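Local atomic coordinates of reticulocyte binding protein (Streptococcus agalactiae COH1, PDB entry 3FAW), a protein that probably hydrolyses alpha-1,6 linkages of pullulan and related glucans, acting as a cell-wall-anchored, secreted pullulanase of the bacterium. Residues A53-L58 with S92-K97; K196-Y201 with A241-P246; A695-L700 with D781-K786. All blocks are in the same frame, centred on the assembly; numbering follows the deposited sequence.

Contact 1 (A53-L58 with S92-K97); sequences ASFTTL and SLLIIK
Strands 50-55 and 93-98 pair antiparallel here, Ala53 against Leu94 and Ser54 against Leu93, near the chain's modelled start; the short axes run at 156° and approach to 4.7 Å. Ala53 and Leu94 form a hydrogen-bonded pair, Ala53 N donating to Leu94 O at 2.9 Å and Leu94 N to Ala53 O at 2.8 Å. Ser54 and Leu93 follow as a non-hydrogen-bonded pair. The ladder ends at Ser92, whose O receives Phe55 N at 2.8 Å, the donor meeting the carbonyl nearly head-on (C=O...N 174°). In the seven-stranded mixed sheet these two strands are neighbours, with strand 40-47 beyond the first and strand 79-88 beyond the second. Where strand 93-98 begins, a G1 beta bulge sets Ser92 and Leu93 together opposite Asp88 of strand 79-88. Beyond the ladder Leu58 folds back over the same end: its CD1 lies 3.3 Å from Leu93 O, while its CD2 sits over one face of the Phe55 ring, offset toward the rim. Leu94 crosses the Phe55 side chain obliquely, its CB 3.8 Å and its CD2 4.0 Å from Phe55 CE2. Tyr111 meets the Phe55 ring edge-to-face. On the face that Ala53 shares with Leu94, Ala53 CB meets Ile96 CD1 at 3.9 Å, and Leu70 touches both Leu94 and Ile96.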
ATOM      1  N   ALA A  53      30.206  18.711 -18.016  1.00 20.16           N
ATOM      2  CA  ALA A  53      30.175  18.159 -19.369  1.00 19.39           C
ATOM      3  C   ALA A  53      30.780  16.764 -19.365  1.00 18.73           C
ATOM      4  O   ALA A  53      31.920  16.581 -18.925  1.00 17.92           O
ATOM      5  CB  ALA A  53      30.950  19.056 -20.327  1.00 18.76           C
ATOM      6  N   SER A  54      30.025  15.787 -19.858  1.00 17.30           N
ATOM      7  CA  SER A  54      30.492  14.404 -19.897  1.00 17.81           C
ATOM      8  C   SER A  54      31.199  14.104 -21.219  1.00 16.49           C
ATOM      9  O   SER A  54      30.726  14.489 -22.291  1.00 16.41           O
ATOM     10  CB  SER A  54      29.328  13.439 -19.691  1.00 17.84           C
ATOM     11  OG  SER A  54      29.801  12.114 -19.564  1.00 25.63           O
ATOM     12  N   PHE A  55      32.334  13.419 -21.128  1.00 16.05           N
ATOM     13  CA  PHE A  55      33.127  13.048 -22.297  1.00 16.52           C
ATOM     14  C   PHE A  55      33.254  11.530 -22.397  1.00 16.61           C
ATOM     15  O   PHE A  55      33.012  10.811 -21.425  1.00 16.12           O
ATOM     16  CB  PHE A  55      34.524  13.678 -22.210  1.00 17.06           C
ATOM     17  CG  PHE A  55      34.552  15.150 -22.525  1.00 16.25           C
ATOM     18  CD1 PHE A  55      35.099  15.609 -23.718  1.00 18.46           C
ATOM     19  CD2 PHE A  55      34.025  16.079 -21.632  1.00 17.25           C
ATOM     20  CE1 PHE A  55      35.123  16.971 -24.014  1.00 19.77           C
ATOM     21  CE2 PHE A  55      34.043  17.438 -21.922  1.00 15.70           C
ATOM     22  CZ  PHE A  55      34.593  17.886 -23.114  1.00 16.65           C
ATOM     23  N   THR A  56      33.621  11.050 -23.583  1.00 17.19           N
ATOM     24  CA  THR A  56      33.986   9.644 -23.770  1.00 16.96           C
ATOM     25  C   THR A  56      35.167   9.302 -22.856  1.00 17.69           C
ATOM     26  O   THR A  56      35.158   8.281 -22.167  1.00 17.59           O
ATOM     27  CB  THR A  56      34.381   9.348 -25.235  1.00 16.87           C
ATOM     28  OG1 THR A  56      35.352  10.309 -25.673  1.00 15.91           O
ATOM     29  CG2 THR A  56      33.160   9.405 -26.150  1.00 15.53           C
ATOM     30  N   THR A  57      36.176  10.172 -22.861  1.00 19.12           N
ATOM     31  CA  THR A  57      37.336  10.042 -21.975  1.00 19.94           C
ATOM     32  C   THR A  57      38.112  11.360 -21.887  1.00 20.71           C
ATOM     33  O   THR A  57      38.052  12.184 -22.806  1.00 20.99           O
ATOM     34  CB  THR A  57      38.293   8.923 -22.450  1.00 20.10           C
ATOM     35  OG1 THR A  57      39.481   8.932 -21.647  1.00 19.69           O
ATOM     36  CG2 THR A  57      38.670   9.111 -23.917  1.00 20.75           C
ATOM     37  N   LEU A  58      38.830  11.549 -20.778  1.00 21.19           N
ATOM     38  CA  LEU A  58      39.722  12.706 -20.603  1.00 22.16           C
ATOM     39  C   LEU A  58      41.212  12.319 -20.551  1.00 23.17           C
ATOM     40  O   LEU A  58      42.061  13.174 -20.296  1.00 23.68           O
ATOM     41  CB  LEU A  58      39.336  13.495 -19.344  1.00 21.88           C
ATOM     42  CG  LEU A  58      37.966  14.177 -19.374  1.00 19.98           C
ATOM     43  CD1 LEU A  58      37.629  14.768 -18.013  1.00 20.61           C
ATOM     44  CD2 LEU A  58      37.908  15.253 -20.448  1.00 19.01           C
ATOM     45  N   SER A  92      35.440  10.949 -16.289  1.00 19.85           N
ATOM     46  CA  SER A  92      35.534  11.522 -17.632  1.00 19.99           C
ATOM     47  C   SER A  92      34.559  12.685 -17.809  1.00 20.74           C
ATOM     48  O   SER A  92      33.923  12.828 -18.854  1.00 20.02           O
ATOM     49  CB  SER A  92      35.326  10.445 -18.701  1.00 20.10           C
ATOM     50  OG  SER A  92      36.385   9.506 -18.662  1.00 19.76           O
ATOM     51  N   LEU A  93      34.445  13.509 -16.769  1.00 22.55           N
ATOM     52  CA  LEU A  93      33.628  14.711 -16.829  1.00 23.77           C
ATOM     53  C   LEU A  93      34.471  15.951 -16.570  1.00 23.00           C
ATOM     54  O   LEU A  93      35.434  15.923 -15.797  1.00 23.18           O
ATOM     55  CB  LEU A  93      32.433  14.628 -15.865  1.00 24.70           C
ATOM     56  CG  LEU A  93      32.661  14.531 -14.358  1.00 26.88           C
ATOM     57  CD1 LEU A  93      33.028  15.876 -13.779  1.00 29.91           C
ATOM     58  CD2 LEU A  93      31.407  13.998 -13.672  1.00 26.30           C
ATOM     59  N   LEU A  94      34.096  17.033 -17.245  1.00 22.03           N
ATOM     60  CA  LEU A  94      34.773  18.314 -17.143  1.00 22.25           C
ATOM     61  C   LEU A  94      33.827  19.306 -16.475  1.00 21.15           C
ATOM     62  O   LEU A  94      32.727  19.551 -16.971  1.00 21.63           O
ATOM     63  CB  LEU A  94      35.143  18.795 -18.546  1.00 22.53           C
ATOM     64  CG  LEU A  94      35.917  20.105 -18.687  1.00 24.08           C
ATOM     65  CD1 LEU A  94      37.327  19.951 -18.139  1.00 26.38           C
ATOM     66  CD2 LEU A  94      35.943  20.526 -20.146  1.00 22.40           C
ATOM     67  N   ILE A  95      34.246  19.868 -15.344  1.00 20.55           N
ATOM     68  CA  ILE A  95      33.447  20.877 -14.645  1.00 19.11           C
ATOM     69  C   ILE A  95      33.854  22.264 -15.155  1.00 18.29           C
ATOM     70  O   ILE A  95      35.015  22.656 -15.044  1.00 19.21           O
ATOM     71  CB  ILE A  95      33.598  20.787 -13.110  1.00 19.16           C
ATOM     72  CG1 ILE A  95      33.286  19.366 -12.622  1.00 19.85           C
ATOM     73  CG2 ILE A  95      32.676  21.782 -12.419  1.00 16.17           C
ATOM     74  CD1 ILE A  95      34.488  18.442 -12.618  1.00 20.32           C
ATOM     75  N   ILE A  96      32.889  22.985 -15.724  1.00 16.99           N
ATOM     76  CA  ILE A  96      33.124  24.266 -16.387  1.00 14.95           C
ATOM     77  C   ILE A  96      32.540  25.392 -15.537  1.00 16.00           C
ATOM     78  O   ILE A  96      31.354  25.358 -15.198  1.00 16.01           O
ATOM     79  CB  ILE A  96      32.454  24.299 -17.788  1.00 15.29           C
ATOM     80  CG1 ILE A  96      32.843  23.062 -18.613  1.00 14.19           C
ATOM     81  CG2 ILE A  96      32.836  25.571 -18.531  1.00 13.08           C
ATOM     82  CD1 ILE A  96      31.954  22.821 -19.824  1.00 12.57           C
ATOM     83  N   LYS A  97      33.373  26.384 -15.209  1.00 14.90           N
ATOM     84  CA  LYS A  97      32.977  27.518 -14.367  1.00 14.75           C
ATOM     85  C   LYS A  97      32.842  28.810 -15.170  1.00 15.45           C
ATOM     86  O   LYS A  97      33.606  29.059 -16.110  1.00 14.73           O
ATOM     87  CB  LYS A  97      33.996  27.743 -13.244  1.00 15.43           C
ATOM     88  CG  LYS A  97      34.157  26.570 -12.289  0.50 13.58           C
ATOM     89  CD  LYS A  97      35.208  26.876 -11.233  0.50 13.18           C
ATOM     90  CE  LYS A  97      35.657  25.623 -10.500  0.50  9.31           C
ATOM     91  NZ  LYS A  97      34.582  25.066  -9.623  0.60  3.91           N
TER

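Contact 2 (K196-Y201 with A241-P246); sequences KNYTGY and AAFVNP
A type II beta turn, Tyr198 to Tyr201, meets Phe243 just past the short strand 241-242, in a region consistent with the carbohydrate-binding module 48 (isoamylase N-terminal) domain. The turn leads directly into strand 202-209, which pairs antiparallel with strand 241-242. Two backbone bonds hold Phe243 to the turn: Gly200 N donates to Phe243 O at 3.0 Å, and Phe243 N donates to Tyr201 O at 2.9 Å with the carbonyl pointing almost straight at it (C=O...N 173°). Gly200 and Tyr201 thus both lie opposite Phe243, the pattern of a G1 beta bulge joined to a type II turn. Tyr201 O also receives a CA-H...O contact from Ala242 CA.

Inside the turn, Tyr201 N closes the loop on Tyr198 O. Gly200 occupies the third turn position with a positive phi of 87°, where a CB would press on the preceding carbonyl. The entry to the turn is fixed by an Asx turn: Asn197 OD1 takes two donors, Thr199 N and Thr199 OG1, the latter at 2.7 Å. A bound calcium ion lies near Gly200, and the next residue but one, Tyr202, belongs with Lys165 and Lys363 to a calcium site.

The CD2 edge of Phe243 lies beside two carbonyl oxygens, Tyr201 O at 3.4 Å and Tyr198 O at 3.6 Å from CD2. A chi1 of -62° sets Phe243 CG beside its own backbone N, 3.8 Å from Tyr201 O. The ring stacks with Tyr203, and Ala137 touches it from strand 136-139. Tyr198 O lies near the plane of that ring, at its edge, and is 3.4 Å from Phe243 CB; CB of Tyr201 rests 3.9 Å from Phe243 CD2.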
ATOM      1  N   LYS A 196     -21.297  29.853 -17.020  1.00 16.51           N
ATOM      2  CA  LYS A 196     -21.794  30.510 -15.806  1.00 17.54           C
ATOM      3  C   LYS A 196     -21.407  29.778 -14.517  1.00 16.44           C
ATOM      4  O   LYS A 196     -21.153  30.415 -13.497  1.00 14.39           O
ATOM      5  CB  LYS A 196     -23.318  30.709 -15.871  1.00 18.13           C
ATOM      6  CG  LYS A 196     -24.158  29.436 -15.831  0.10 20.25           C
ATOM      7  CD  LYS A 196     -25.645  29.761 -15.881  1.00 23.26           C
ATOM      8  CE  LYS A 196     -26.485  28.493 -15.990  1.00 26.69           C
ATOM      9  NZ  LYS A 196     -27.945  28.786 -15.947  0.10 25.50           N
ATOM     10  N   ASN A 197     -21.394  28.447 -14.572  1.00 16.38           N
ATOM     11  CA  ASN A 197     -21.016  27.603 -13.436  1.00 16.11           C
ATOM     12  C   ASN A 197     -20.093  26.491 -13.925  1.00 15.21           C
ATOM     13  O   ASN A 197     -20.509  25.628 -14.705  1.00 15.48           O
ATOM     14  CB  ASN A 197     -22.263  27.008 -12.764  1.00 16.22           C
ATOM     15  CG  ASN A 197     -21.969  26.379 -11.403  1.00 15.53           C
ATOM     16  OD1 ASN A 197     -20.858  25.931 -11.133  1.00 14.88           O
ATOM     17  ND2 ASN A 197     -22.981  26.340 -10.542  1.00 16.94           N
ATOM     18  N   TYR A 198     -18.845  26.518 -13.459  1.00 14.15           N
ATOM     19  CA  TYR A 198     -17.821  25.570 -13.903  1.00 13.93           C
ATOM     20  C   TYR A 198     -17.879  24.220 -13.189  1.00 13.39           C
ATOM     21  O   TYR A 198     -17.146  23.300 -13.556  1.00 13.66           O
ATOM     22  CB  TYR A 198     -16.428  26.173 -13.728  1.00 14.23           C
ATOM     23  CG  TYR A 198     -16.087  27.239 -14.744  1.00 14.52           C
ATOM     24  CD1 TYR A 198     -15.560  26.895 -15.988  1.00 12.27           C
ATOM     25  CD2 TYR A 198     -16.285  28.591 -14.461  1.00 13.82           C
ATOM     26  CE1 TYR A 198     -15.247  27.866 -16.927  1.00 12.59           C
ATOM     27  CE2 TYR A 198     -15.973  29.572 -15.396  1.00 13.76           C
ATOM     28  CZ  TYR A 198     -15.451  29.201 -16.625  1.00 13.51           C
ATOM     29  OH  TYR A 198     -15.133  30.162 -17.559  1.00 13.28           O
ATOM     30  N   THR A 199     -18.744  24.099 -12.181  1.00 12.34           N
ATOM     31  CA  THR A 199     -18.876  22.860 -11.417  1.00 11.38           C
ATOM     32  C   THR A 199     -19.205  21.690 -12.356  1.00 11.12           C
ATOM     33  O   THR A 199     -20.122  21.775 -13.178  1.00 10.84           O
ATOM     34  CB  THR A 199     -19.963  22.986 -10.317  1.00 12.61           C
ATOM     35  OG1 THR A 199     -19.709  24.150  -9.517  1.00 12.77           O
ATOM     36  CG2 THR A 199     -19.983  21.754  -9.409  1.00 13.34           C
ATOM     37  N   GLY A 200     -18.427  20.617 -12.255  1.00 11.00           N
ATOM     38  CA  GLY A 200     -18.647  19.417 -13.071  1.00  9.51           C
ATOM     39  C   GLY A 200     -17.975  19.410 -14.441  1.00  8.41           C
ATOM     40  O   GLY A 200     -17.884  18.361 -15.074  1.00  7.18           O
ATOM     41  N   TYR A 201     -17.514  20.566 -14.914  1.00  9.68           N
ATOM     42  CA  TYR A 201     -16.796  20.632 -16.197  1.00 10.39           C
ATOM     43  C   TYR A 201     -15.418  19.983 -16.075  1.00 11.14           C
ATOM     44  O   TYR A 201     -14.853  19.893 -14.977  1.00 10.35           O
ATOM     45  CB  TYR A 201     -16.664  22.077 -16.695  1.00 10.63           C
ATOM     46  CG  TYR A 201     -17.904  22.615 -17.389  1.00 13.21           C
ATOM     47  CD1 TYR A 201     -18.978  23.119 -16.656  1.00 11.60           C
ATOM     48  CD2 TYR A 201     -18.000  22.622 -18.781  1.00 12.18           C
ATOM     49  CE1 TYR A 201     -20.118  23.616 -17.293  1.00 10.31           C
ATOM     50  CE2 TYR A 201     -19.130  23.115 -19.423  1.00 11.73           C
ATOM     51  CZ  TYR A 201     -20.184  23.611 -18.675  1.00 11.12           C
ATOM     52  OH  TYR A 201     -21.303  24.106 -19.312  1.00 10.47           O
ATOM     53  N   ALA A 241      -9.348  15.892 -15.874  1.00 12.93           N
ATOM     54  CA  ALA A 241      -9.601  16.451 -14.542  1.00 13.63           C
ATOM     55  C   ALA A 241     -10.996  17.074 -14.478  1.00 13.15           C
ATOM     56  O   ALA A 241     -11.599  17.364 -15.509  1.00 12.82           O
ATOM     57  CB  ALA A 241      -8.540  17.476 -14.182  1.00 13.86           C
ATOM     58  N   ALA A 242     -11.509  17.265 -13.266  1.00 12.36           N
ATOM     59  CA  ALA A 242     -12.846  17.835 -13.071  1.00 11.43           C
ATOM     60  C   ALA A 242     -12.793  18.996 -12.092  1.00 11.94           C
ATOM     61  O   ALA A 242     -11.994  18.985 -11.150  1.00 10.65           O
ATOM     62  CB  ALA A 242     -13.813  16.769 -12.566  1.00 10.12           C
ATOM     63  N   PHE A 243     -13.644  19.995 -12.318  1.00 10.70           N
ATOM     64  CA  PHE A 243     -13.778  21.113 -11.387  1.00 12.36           C
ATOM     65  C   PHE A 243     -14.776  20.734 -10.296  1.00 11.23           C
ATOM     66  O   PHE A 243     -15.965  20.574 -10.572  1.00 11.82           O
ATOM     67  CB  PHE A 243     -14.231  22.393 -12.104  1.00 11.57           C
ATOM     68  CG  PHE A 243     -13.266  22.883 -13.153  1.00 11.75           C
ATOM     69  CD1 PHE A 243     -11.947  23.154 -12.831  1.00 12.62           C
ATOM     70  CD2 PHE A 243     -13.686  23.091 -14.459  1.00 15.31           C
ATOM     71  CE1 PHE A 243     -11.059  23.610 -13.794  1.00 14.20           C
ATOM     72  CE2 PHE A 243     -12.800  23.543 -15.431  1.00 15.63           C
ATOM     73  CZ  PHE A 243     -11.488  23.804 -15.096  1.00 14.71           C
ATOM     74  N   VAL A 244     -14.276  20.570  -9.070  1.00 11.62           N
ATOM     75  CA  VAL A 244     -15.108  20.243  -7.911  1.00 11.68           C
ATOM     76  C   VAL A 244     -14.699  21.024  -6.658  1.00 12.36           C
ATOM     77  O   VAL A 244     -13.597  21.581  -6.581  1.00 10.72           O
ATOM     78  CB  VAL A 244     -15.069  18.724  -7.579  1.00 12.69           C
ATOM     79  CG1 VAL A 244     -15.759  17.915  -8.668  1.00 11.07           C
ATOM     80  CG2 VAL A 244     -13.628  18.244  -7.364  1.00 10.17           C
ATOM     81  N   ASN A 245     -15.605  21.041  -5.681  1.00 12.21           N
ATOM     82  CA  ASN A 245     -15.376  21.671  -4.385  1.00 12.83           C
ATOM     83  C   ASN A 245     -15.577  20.640  -3.263  1.00 13.37           C
ATOM     84  O   ASN A 245     -16.681  20.514  -2.719  1.00 12.33           O
ATOM     85  CB  ASN A 245     -16.319  22.870  -4.209  1.00 13.70           C
ATOM     86  CG  ASN A 245     -15.908  23.784  -3.058  1.00 14.03           C
ATOM     87  OD1 ASN A 245     -15.253  23.356  -2.106  1.00 17.77           O
ATOM     88  ND2 ASN A 245     -16.294  25.054  -3.147  1.00 13.60           N
ATOM     89  N   PRO A 246     -14.510  19.886  -2.926  1.00 13.53           N
ATOM     90  CA  PRO A 246     -14.552  18.818  -1.918  1.00 14.07           C
ATOM     91  C   PRO A 246     -15.233  19.194  -0.601  1.00 13.81           C
ATOM     92  O   PRO A 246     -16.024  18.408  -0.075  1.00 12.76           O
ATOM     93  CB  PRO A 246     -13.068  18.512  -1.685  1.00 14.22           C
ATOM     94  CG  PRO A 246     -12.437  18.795  -2.993  1.00 13.64           C
ATOM     95  CD  PRO A 246     -13.165  20.000  -3.523  1.00 14.46           C
TER

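Contact 3 (A695-L700 with D781-K786); sequences AGLITL and DQAGIK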
ATOM      1  N   ALA A 695     -13.160 -13.958  15.795  1.00 11.96           N
ATOM      2  CA  ALA A 695     -13.844 -12.855  16.487  1.00 11.63           C
ATOM      3  C   ALA A 695     -13.540 -12.835  17.990  1.00 11.65           C
ATOM      4  O   ALA A 695     -13.303 -11.774  18.566  1.00 11.58           O
ATOM      5  CB  ALA A 695     -15.347 -12.939  16.260  1.00 11.28           C
ATOM      6  N   GLY A 696     -13.552 -14.012  18.615  1.00 11.83           N
ATOM      7  CA  GLY A 696     -13.216 -14.155  20.034  1.00 10.07           C
ATOM      8  C   GLY A 696     -11.757 -13.883  20.373  1.00 10.04           C
ATOM      9  O   GLY A 696     -11.444 -13.409  21.465  1.00 10.14           O
ATOM     10  N   LEU A 697     -10.860 -14.203  19.444  1.00 10.62           N
ATOM     11  CA  LEU A 697      -9.439 -13.897  19.604  1.00 10.57           C
ATOM     12  C   LEU A 697      -9.189 -12.387  19.543  1.00 10.66           C
ATOM     13  O   LEU A 697      -8.302 -11.877  20.224  1.00 12.35           O
ATOM     14  CB  LEU A 697      -8.601 -14.618  18.537  1.00 11.30           C
ATOM     15  CG  LEU A 697      -8.461 -16.134  18.695  1.00 10.26           C
ATOM     16  CD1 LEU A 697      -7.808 -16.755  17.465  1.00  8.83           C
ATOM     17  CD2 LEU A 697      -7.675 -16.474  19.961  1.00 10.73           C
ATOM     18  N   ILE A 698      -9.971 -11.673  18.738  1.00 11.23           N
ATOM     19  CA  ILE A 698      -9.863 -10.215  18.673  1.00 11.73           C
ATOM     20  C   ILE A 698     -10.324  -9.578  19.991  1.00 12.37           C
ATOM     21  O   ILE A 698      -9.683  -8.654  20.489  1.00 12.41           O
ATOM     22  CB  ILE A 698     -10.646  -9.612  17.485  1.00 11.64           C
ATOM     23  CG1 ILE A 698     -10.019 -10.049  16.154  1.00 11.39           C
ATOM     24  CG2 ILE A 698     -10.645  -8.073  17.570  1.00 12.52           C
ATOM     25  CD1 ILE A 698     -10.902  -9.794  14.945  1.00 10.60           C
ATOM     26  N   THR A 699     -11.422 -10.084  20.551  1.00 12.17           N
ATOM     27  CA  THR A 699     -11.926  -9.611  21.846  1.00 12.44           C
ATOM     28  C   THR A 699     -10.874  -9.803  22.937  1.00 12.68           C
ATOM     29  O   THR A 699     -10.565  -8.871  23.679  1.00 13.47           O
ATOM     30  CB  THR A 699     -13.213 -10.350  22.261  1.00 12.69           C
ATOM     31  OG1 THR A 699     -14.209 -10.190  21.245  1.00 15.39           O
ATOM     32  CG2 THR A 699     -13.752  -9.822  23.598  1.00 10.69           C
ATOM     33  N   LEU A 700     -10.327 -11.013  23.025  1.00 13.01           N
ATOM     34  CA  LEU A 700      -9.241 -11.305  23.963  1.00 12.48           C
ATOM     35  C   LEU A 700      -8.110 -10.281  23.836  1.00 12.97           C
ATOM     36  O   LEU A 700      -7.700  -9.672  24.826  1.00 13.52           O
ATOM     37  CB  LEU A 700      -8.699 -12.720  23.734  1.00 12.57           C
ATOM     38  CG  LEU A 700      -7.475 -13.149  24.550  1.00 13.40           C
ATOM     39  CD1 LEU A 700      -7.702 -12.943  26.046  1.00  9.63           C
ATOM     40  CD2 LEU A 700      -7.114 -14.598  24.247  1.00 11.04           C
ATOM     41  N   ASP A 781     -12.510 -25.493  20.617  1.00 15.47           N
ATOM     42  CA  ASP A 781     -13.800 -25.149  20.004  1.00 15.88           C
ATOM     43  C   ASP A 781     -14.135 -23.658  19.989  1.00 16.90           C
ATOM     44  O   ASP A 781     -14.817 -23.183  19.074  1.00 16.48           O
ATOM     45  CB  ASP A 781     -14.932 -25.885  20.722  1.00 17.00           C
ATOM     46  CG  ASP A 781     -14.900 -27.381  20.491  1.00 16.91           C
ATOM     47  OD1 ASP A 781     -14.452 -27.821  19.411  1.00 18.51           O
ATOM     48  OD2 ASP A 781     -15.339 -28.116  21.396  1.00 21.29           O
ATOM     49  N   GLN A 782     -13.684 -22.928  21.005  1.00 17.80           N
ATOM     50  CA  GLN A 782     -14.111 -21.543  21.185  1.00 18.84           C
ATOM     51  C   GLN A 782     -13.022 -20.654  21.753  1.00 17.32           C
ATOM     52  O   GLN A 782     -12.086 -21.121  22.401  1.00 18.54           O
ATOM     53  CB  GLN A 782     -15.350 -21.478  22.087  1.00 18.53           C
ATOM     54  CG  GLN A 782     -15.122 -21.962  23.513  1.00 18.65           C
ATOM     55  CD  GLN A 782     -16.416 -22.092  24.296  1.00 22.18           C
ATOM     56  OE1 GLN A 782     -16.911 -23.198  24.515  1.00 27.35           O
ATOM     57  NE2 GLN A 782     -16.972 -20.963  24.716  1.00 24.16           N
ATOM     58  N   ALA A 783     -13.178 -19.359  21.506  1.00 16.65           N
ATOM     59  CA  ALA A 783     -12.243 -18.348  21.966  1.00 15.68           C
ATOM     60  C   ALA A 783     -13.014 -17.150  22.521  1.00 15.60           C
ATOM     61  O   ALA A 783     -14.107 -16.827  22.049  1.00 13.79           O
ATOM     62  CB  ALA A 783     -11.346 -17.917  20.827  1.00 15.74           C
ATOM     63  N   GLY A 784     -12.438 -16.506  23.531  1.00 15.24           N
ATOM     64  CA  GLY A 784     -13.053 -15.338  24.153  1.00 16.50           C
ATOM     65  C   GLY A 784     -12.379 -14.968  25.456  1.00 16.24           C
ATOM     66  O   GLY A 784     -11.224 -15.326  25.685  1.00 16.76           O
ATOM     67  N   ILE A 785     -13.110 -14.258  26.310  1.00 16.22           N
ATOM     68  CA  ILE A 785     -12.590 -13.808  27.608  1.00 17.74           C
ATOM     69  C   ILE A 785     -13.306 -14.442  28.816  1.00 18.67           C
ATOM     70  O   ILE A 785     -12.918 -14.200  29.958  1.00 18.88           O
ATOM     71  CB  ILE A 785     -12.626 -12.258  27.730  1.00 17.36           C
ATOM     72  CG1 ILE A 785     -14.060 -11.717  27.666  1.00 18.29           C
ATOM     73  CG2 ILE A 785     -11.788 -11.622  26.627  1.00 18.47           C
ATOM     74  CD1 ILE A 785     -14.155 -10.233  27.946  1.00 17.87           C
ATOM     75  N   LYS A 786     -14.334 -15.253  28.562  1.00 20.10           N
ATOM     76  CA  LYS A 786     -15.093 -15.908  29.632  1.00 21.90           C
ATOM     77  C   LYS A 786     -14.529 -17.300  29.930  1.00 21.50           C
ATOM     78  O   LYS A 786     -14.022 -17.969  29.028  1.00 21.39           O
ATOM     79  CB  LYS A 786     -16.570 -16.029  29.246  1.00 21.91           C
ATOM     80  CG  LYS A 786     -17.264 -14.702  28.982  1.00 24.80           C
ATOM     81  CD  LYS A 786     -18.642 -14.911  28.364  1.00 26.22           C
ATOM     82  CE  LYS A 786     -19.272 -13.592  27.951  1.00 29.81           C
ATOM     83  NZ  LYS A 786     -20.640 -13.771  27.382  1.00 31.74           N
TER
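Gly696 O accepts the helical bond from Leu700 N at 3.1 Å, and Gly784 CA lies 3.7 Å from the same oxygen, across the contact. Helix 685-703 packs here against the loop that follows strand 775-778 of the five-stranded C-terminal sheet, the CA atoms of Gly696 and Gly784 coming within 4.3 Å. No hydrogen bond crosses between the segments. The closest polar feature is a CA-H...O contact from Gly696 CA to Ala783 O at 3.5 Å, with an angle of 154° at the hydrogen. A CB on Gly696 would point into the loop and fall 2.1 Å from Ala783 O, a clash, so the lack of a side chain is what permits this approach.

Apolar contacts flank the glycines. Toward the start of the loop segment, Ala783 CB points at the helix and meets Leu697 CG at 4.0 Å; Leu697 also touches Asn605, Val606 and Leu609 of helix 590-609. Ala783 also touches Tyr693, one turn earlier, and a salt bridge from Asp781 to Lys689 ties the loop to the same helix further back. Toward the other end stands Ile785. Its CG1 occupies the crowded position between backbone N and carbonyl carbon (chi1 63°), while CG2 is the branch that reaches the helix. The Thr699 side chain, itself about 4 Å from a bound calcium ion, crosses Ile785 at about a right angle, methyl to methyl. Ile785 CG2 comes nearest at Leu700 CA, 3.7 Å away.

In the fold
The three contacts follow one another along the chain without overlap, and none touches another. Contact 1 belongs to the mixed sheet near the modelled start, contact 2 to the antiparallel sheet that comes next, and contact 3 joins helix 685-703 to the C-terminal region after the eight-stranded parallel barrel. Centres of contacts 1 and 2 are 51 Å apart, of contacts 2 and 3 50 Å, and of contacts 1 and 3 69 Å, contacts 1 and 3 lying on opposite sides of the chain's centre. Each therefore reports on a different part of a multidomain enzyme, with the central barrel, probably the catalytic part, set between the N-terminal and C-terminal sheets in sequence.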